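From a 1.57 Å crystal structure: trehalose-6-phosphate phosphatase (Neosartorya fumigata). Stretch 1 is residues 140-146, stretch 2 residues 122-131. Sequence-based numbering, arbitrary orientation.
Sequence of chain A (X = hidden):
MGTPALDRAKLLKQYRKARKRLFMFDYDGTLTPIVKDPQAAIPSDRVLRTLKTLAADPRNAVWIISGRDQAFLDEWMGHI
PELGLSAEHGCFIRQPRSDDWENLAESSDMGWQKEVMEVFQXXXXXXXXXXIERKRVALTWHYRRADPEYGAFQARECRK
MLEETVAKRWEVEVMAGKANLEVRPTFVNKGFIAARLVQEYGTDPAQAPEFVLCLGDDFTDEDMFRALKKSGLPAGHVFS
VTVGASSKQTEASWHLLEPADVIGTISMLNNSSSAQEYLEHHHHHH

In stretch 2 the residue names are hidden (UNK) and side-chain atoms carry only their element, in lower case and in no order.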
ATOM      1  N   THR A 140      14.970  -5.402  12.802  1.00  7.94           N
ATOM      2  CA  THR A 140      14.820  -6.825  12.509  1.00 10.02           C
ATOM      3  C   THR A 140      15.927  -7.656  13.143  1.00 10.48           C
ATOM      4  O   THR A 140      17.115  -7.358  12.993  1.00 12.04           O
ATOM      5  CB  THR A 140      14.800  -7.077  10.988  1.00 12.87           C
ATOM      6  OG1 THR A 140      13.789  -6.261  10.389  1.00 15.21           O
ATOM      7  CG2 THR A 140      14.474  -8.543  10.707  1.00 12.03           C
ATOM      8  N   TRP A 141      15.525  -8.694  13.871  1.00 10.59           N
ATOM      9  CA  TRP A 141      16.475  -9.638  14.444  1.00 11.95           C
ATOM     10  C   TRP A 141      16.562 -10.870  13.545  1.00  9.26           C
ATOM     11  O   TRP A 141      15.560 -11.529  13.320  1.00 10.72           O
ATOM     12  CB  TRP A 141      16.052 -10.027  15.872  1.00 11.98           C
ATOM     13  CG  TRP A 141      17.084 -10.858  16.565  1.00  9.97           C
ATOM     14  CD1 TRP A 141      18.391 -10.525  16.773  1.00 10.51           C
ATOM     15  CD2 TRP A 141      16.908 -12.164  17.139  1.00 13.60           C
ATOM     16  NE1 TRP A 141      19.038 -11.539  17.449  1.00 13.16           N
ATOM     17  CE2 TRP A 141      18.148 -12.551  17.678  1.00 12.12           C
ATOM     18  CE3 TRP A 141      15.821 -13.032  17.252  1.00 13.00           C
ATOM     19  CZ2 TRP A 141      18.332 -13.778  18.319  1.00 13.22           C
ATOM     20  CZ3 TRP A 141      16.009 -14.256  17.892  1.00 15.12           C
ATOM     21  CH2 TRP A 141      17.251 -14.610  18.412  1.00 12.97           C
ATOM     22  N   HIS A 142      17.752 -11.141  13.014  1.00  9.96           N
ATOM     23  CA  HIS A 142      17.980 -12.249  12.079  1.00 10.40           C
ATOM     24  C   HIS A 142      18.660 -13.405  12.791  1.00 11.71           C
ATOM     25  O   HIS A 142      19.607 -13.185  13.536  1.00 12.20           O
ATOM     26  CB  HIS A 142      18.877 -11.811  10.909  1.00 12.87           C
ATOM     27  CG  HIS A 142      18.269 -10.781  10.000  1.00 13.95           C
ATOM     28  ND1 HIS A 142      17.611 -11.118   8.835  1.00 19.48           N
ATOM     29  CD2 HIS A 142      18.252  -9.430  10.064  1.00 14.16           C
ATOM     30  CE1 HIS A 142      17.206 -10.016   8.226  1.00 18.81           C
ATOM     31  NE2 HIS A 142      17.588  -8.977   8.947  1.00 14.51           N
ATOM     32  N   TYR A 143      18.230 -14.641  12.536  1.00  9.58           N
ATOM     33  CA  TYR A 143      18.872 -15.774  13.207  1.00 10.17           C
ATOM     34  C   TYR A 143      19.008 -17.044  12.353  1.00 12.92           C
ATOM     35  O   TYR A 143      19.160 -18.141  12.892  1.00 12.41           O
ATOM     36  CB  TYR A 143      18.114 -16.091  14.503  1.00 12.14           C
ATOM     37  CG  TYR A 143      16.666 -16.429  14.327  1.00 11.26           C
ATOM     38  CD1 TYR A 143      16.263 -17.750  14.119  1.00 11.79           C
ATOM     39  CD2 TYR A 143      15.690 -15.445  14.369  1.00 14.37           C
ATOM     40  CE1 TYR A 143      14.930 -18.073  13.951  1.00 13.73           C
ATOM     41  CE2 TYR A 143      14.349 -15.760  14.201  1.00 13.72           C
ATOM     42  CZ  TYR A 143      13.979 -17.075  13.992  1.00 15.80           C
ATOM     43  OH  TYR A 143      12.652 -17.393  13.829  1.00 22.53           O
ATOM     44  N   ARG A 144      19.001 -16.913  11.030  1.00 12.10           N
ATOM     45  CA  ARG A 144      19.123 -18.101  10.181  1.00 10.60           C
ATOM     46  C   ARG A 144      20.423 -18.866  10.413  1.00 12.37           C
ATOM     47  O   ARG A 144      20.446 -20.081  10.259  1.00 13.65           O
ATOM     48  CB  ARG A 144      19.011 -17.721   8.691  1.00 12.38           C
ATOM     49  CG  ARG A 144      19.045 -18.925   7.739  1.00 14.55           C
ATOM     50  CD  ARG A 144      17.947 -19.926   8.092  1.00 19.12           C
ATOM     51  NE  ARG A 144      18.024 -21.180   7.352  1.00 31.36           N
ATOM     52  CZ  ARG A 144      18.496 -22.319   7.855  1.00 35.11           C
ATOM     53  NH1 ARG A 144      18.946 -22.362   9.106  1.00 33.49           N
ATOM     54  NH2 ARG A 144      18.525 -23.419   7.112  1.00 34.32           N
ATOM     55  N   ARG A 145      21.490 -18.175  10.801  1.00 12.86           N
ATOM     56  CA  ARG A 145      22.779 -18.834  10.966  1.00 12.68           C
ATOM     57  C   ARG A 145      22.879 -19.511  12.332  1.00 14.49           C
ATOM     58  O   ARG A 145      23.822 -20.257  12.592  1.00 17.70           O
ATOM     59  CB  ARG A 145      23.927 -17.839  10.783  1.00 14.43           C
ATOM     60  CG  ARG A 145      24.074 -17.311   9.351  1.00 13.51           C
ATOM     61  CD  ARG A 145      24.461 -18.415   8.374  1.00 15.50           C
ATOM     62  NE  ARG A 145      25.762 -19.000   8.713  1.00 13.11           N
ATOM     63  CZ  ARG A 145      26.939 -18.549   8.277  1.00 14.77           C
ATOM     64  NH1 ARG A 145      27.013 -17.492   7.464  1.00 13.09           N
ATOM     65  NH2 ARG A 145      28.059 -19.160   8.658  1.00 15.85           N
ATOM     66  N   ALA A 146      21.906 -19.249  13.198  1.00 14.01           N
ATOM     67  CA  ALA A 146      21.890 -19.890  14.512  1.00 17.04           C
ATOM     68  C   ALA A 146      21.446 -21.342  14.407  1.00 12.92           C
ATOM     69  O   ALA A 146      20.872 -21.763  13.403  1.00 12.61           O
ATOM     70  CB  ALA A 146      20.976 -19.132  15.459  1.00 15.38           C
ATOM     71  N   UNK A 122      20.418  -8.133  23.601  1.00 16.22           N
ATOM     72  CA  UNK A 122      20.492  -9.138  24.650  1.00 18.28           C
ATOM     73  C   UNK A 122      20.419 -10.533  24.059  1.00 21.18           C
ATOM     74  O   UNK A 122      21.265 -11.386  24.355  1.00 17.68           O
ATOM     75  n   UNK A 122      18.677 -10.989  26.924  1.00 24.95           N
ATOM     76  c   UNK A 122      19.363  -8.931  25.644  1.00 18.07           C
ATOM     77  c   UNK A 122      19.429  -9.838  26.827  1.00 19.75           C
ATOM     78  n   UNK A 122      19.824 -10.850  28.731  1.00 26.41           N
ATOM     79  c   UNK A 122      20.146  -9.754  27.970  1.00 19.89           C
ATOM     80  c   UNK A 122      18.938 -11.579  28.077  1.00 17.18           C
ATOM     81  N   UNK A 123      19.411 -10.757  23.217  1.00 16.87           N
ATOM     82  CA  UNK A 123      19.229 -12.055  22.580  1.00 15.17           C
ATOM     83  C   UNK A 123      20.323 -12.338  21.564  1.00 16.89           C
ATOM     84  O   UNK A 123      20.684 -13.498  21.354  1.00 14.76           O
ATOM     85  c   UNK A 123      16.072 -11.580  23.583  1.00 16.04           C
ATOM     86  c   UNK A 123      17.853 -12.155  21.918  1.00 15.30           C
ATOM     87  c   UNK A 123      15.066 -11.937  24.470  1.00 17.07           C
ATOM     88  c   UNK A 123      16.762 -12.542  22.864  1.00 13.57           C
ATOM     89  c   UNK A 123      14.752 -13.284  24.658  1.00 17.54           C
ATOM     90  c   UNK A 123      16.443 -13.881  23.062  1.00 15.02           C
ATOM     91  c   UNK A 123      15.436 -14.251  23.944  1.00 16.89           C
ATOM     92  N   UNK A 124      20.861 -11.295  20.933  1.00 14.28           N
ATOM     93  CA  UNK A 124      21.953 -11.493  19.991  1.00 12.70           C
ATOM     94  C   UNK A 124      23.199 -12.042  20.689  1.00 17.06           C
ATOM     95  O   UNK A 124      23.795 -13.017  20.231  1.00 17.35           O
ATOM     96  c   UNK A 124      22.294 -10.196  19.252  1.00 15.68           C
ATOM     97  c   UNK A 124      23.479 -10.400  18.322  1.00 17.08           C
ATOM     98  o   UNK A 124      21.151  -9.817  18.479  1.00 14.03           O
ATOM     99  N   UNK A 125      23.569 -11.434  21.809  1.00 18.27           N
ATOM    100  CA  UNK A 125      24.727 -11.895  22.570  1.00 17.79           C
ATOM    101  C   UNK A 125      24.553 -13.344  23.032  1.00 20.82           C
ATOM    102  O   UNK A 125      25.537 -14.055  23.258  1.00 22.87           O
ATOM    103  c   UNK A 125      25.165  -8.567  24.520  1.00 34.83           C
ATOM    104  c   UNK A 125      24.963 -10.978  23.772  1.00 21.10           C
ATOM    105  o   UNK A 125      25.588  -7.400  24.369  1.00 38.97           O
ATOM    106  o   UNK A 125      24.575  -8.947  25.555  1.00 35.48           O
ATOM    107  c   UNK A 125      25.366  -9.563  23.389  1.00 25.56           C
ATOM    108  N   UNK A 126      23.305 -13.785  23.148  1.00 16.77           N
ATOM    109  CA  UNK A 126      23.010 -15.122  23.672  1.00 16.94           C
ATOM    110  C   UNK A 126      22.539 -16.120  22.607  1.00 17.65           C
ATOM    111  O   UNK A 126      22.107 -17.234  22.931  1.00 19.62           O
ATOM    112  c   UNK A 126      22.521 -14.377  26.039  1.00 19.49           C
ATOM    113  n   UNK A 126      22.066 -12.989  28.015  1.00 28.15           N
ATOM    114  n   UNK A 126      23.231 -11.325  29.108  1.00 31.68           N
ATOM    115  c   UNK A 126      21.965 -15.016  24.776  1.00 18.63           C
ATOM    116  n   UNK A 126      22.861 -11.161  26.848  1.00 26.18           N
ATOM    117  c   UNK A 126      22.720 -11.828  27.988  1.00 33.69           C
ATOM    118  c   UNK A 126      21.471 -13.633  26.841  1.00 24.38           C
ATOM    119  N   UNK A 127      22.627 -15.729  21.340  1.00 15.50           N
ATOM    120  CA  UNK A 127      22.219 -16.613  20.254  1.00 15.33           C
ATOM    121  C   UNK A 127      23.257 -16.546  19.144  1.00 15.72           C
ATOM    122  O   UNK A 127      23.189 -15.682  18.273  1.00 14.75           O
ATOM    123  o   UNK A 127      19.891 -16.075  20.767  1.00 15.33           O
ATOM    124  c   UNK A 127      20.831 -16.238  19.694  1.00 14.87           C
ATOM    125  c   UNK A 127      20.323 -17.305  18.745  1.00 14.58           C
ATOM    126  N   UNK A 128      24.231 -17.454  19.180  1.00 15.40           N
ATOM    127  CA  UNK A 128      25.347 -17.396  18.244  1.00 17.08           C
ATOM    128  C   UNK A 128      24.864 -17.456  16.800  1.00 14.43           C
ATOM    129  O   UNK A 128      24.009 -18.275  16.459  1.00 17.95           O
ATOM    130  n   UNK A 128      29.538 -17.184  17.096  1.00 50.97           N
ATOM    131  c   UNK A 128      27.577 -18.517  17.625  1.00 26.37           C
ATOM    132  c   UNK A 128      28.510 -17.346  17.923  1.00 40.63           C
ATOM    133  o   UNK A 128      28.311 -16.601  18.885  1.00 48.12           O
ATOM    134  c   UNK A 128      26.337 -18.537  18.519  1.00 20.67           C
ATOM    135  N   UNK A 129      25.394 -16.562  15.969  1.00 16.80           N
ATOM    136  CA  UNK A 129      25.019 -16.495  14.568  1.00 17.71           C
ATOM    137  C   UNK A 129      23.981 -15.422  14.266  1.00 15.97           C
ATOM    138  O   UNK A 129      23.795 -15.030  13.106  1.00 15.69           O
ATOM    139  N   UNK A 130      23.286 -14.948  15.296  1.00 13.69           N
ATOM    140  CA  UNK A 130      22.220 -13.967  15.072  1.00 12.73           C
ATOM    141  C   UNK A 130      22.801 -12.575  14.936  1.00 15.02           C
ATOM    142  O   UNK A 130      23.929 -12.332  15.349  1.00 14.03           O
ATOM    143  o   UNK A 130      21.734 -13.471  17.422  1.00 13.21           O
ATOM    144  c   UNK A 130      21.191 -13.987  16.211  1.00 13.48           C
ATOM    145  N   UNK A 131      22.023 -11.662  14.356  1.00 14.03           N
ATOM    146  CA  UNK A 131      22.437 -10.267  14.257  1.00 14.15           C
ATOM    147  C   UNK A 131      21.243  -9.348  14.083  1.00 13.23           C
ATOM    148  O   UNK A 131      20.142  -9.789  13.758  1.00 11.89           O
ATOM    149  c   UNK A 131      22.262 -11.709   9.902  1.00 18.78           C
ATOM    150  c   UNK A 131      22.352  -9.177  11.007  1.00 16.11           C
ATOM    151  c   UNK A 131      21.811  -9.367   9.739  1.00 19.18           C
ATOM    152  c   UNK A 131      23.431 -10.060  13.101  1.00 15.22           C
ATOM    153  c   UNK A 131      22.840 -10.257  11.733  1.00 13.85           C
ATOM    154  c   UNK A 131      21.773 -10.639   9.192  1.00 16.55           C
ATOM    155  c   UNK A 131      22.794 -11.516  11.160  1.00 15.34           C
TER
HETATM  156  O   HOH W   1      21.639 -15.336  11.451  1.00 13.72           O

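Position 122 carries one carbon and then a five-membered ring of three carbons and two nitrogens, the imidazole of histidine. H122 lies on the helix, out of reach of stretch 1, and its exposed site suits a polar ring.

Position 123 has one carbon leading to a six-carbon ring with no heteroatom, so it is phenylalanine. The CB of F123 sits over one face of the W141 indole, 4.0 Å from W141 CZ2, an apolar contact fitting for a buried residue.

At 124 a single carbon bears one oxygen and one carbon: threonine. Its hydroxyl lies at the edge of the indole, where W141 NE1 donates a weak hydrogen bond to T124 OG1 (2.9 Å, 127°).

Position 125 shows three carbons, the third carrying two oxygens. This is glutamate, clear of stretch 1; a charged carboxylate is at ease on the exposed surface, where it can pair with a basic neighbour.

Position 126 has three carbons, a nitrogen, and a carbon bearing two more nitrogens, hence arginine. R126 NH1 forms a salt bridge with E125 OE1 (3.1 Å) and also donates to H122 O (3.0 Å), tying the chain back to the helix.

At 127 one carbon carries an oxygen and a second carbon, the oxygen 3.7 Å from W141 CZ2: threonine again. T127 OG1 donates to F123 O (2.8 Å), while T127 CG2 packs 3.8 Å from A146 CB; a branched side chain serves both polar and apolar neighbours.

Position 128 has three carbons, the third with one oxygen and one nitrogen: glutamine. Its amide end leads away into exposed surroundings, and its backbone makes the contact, Q128 O lying 3.3 Å from A146 CA.

Position 129 has no side-chain atoms and is glycine. With phi/psi of 98/-18 in a type II turn, a CB would jam against the preceding carbonyl and stand 2.9 Å from R145 C, a clash.

Position 130 has one carbon and one oxygen: serine. S130 OG donates to T127 O (2.8 Å), bracing the turn, and S130 CB approaches Y143 CB at 4.1 Å.

Position 131 has one carbon and a six-carbon ring, phenylalanine again. Its flat ring offers a face for H142 CB to pack on, 3.7 Å from the ring centroid, and the two rings run nearly parallel but slid apart.

The contact is anchored by an antiparallel pair: H142 N donates to F131 O (2.8 Å) and F131 N to H142 O (3.0 Å), putting both side chains on the same sheet face. W141 reaches the helix, its NE1 giving the weak bond to T124 OG1, while water 1 accepts from R145 N (2.9 Å) and donates to G129 O (2.7 Å), linking the two turns.

Stretch 2, residues 122-131: HFTERTQGSF
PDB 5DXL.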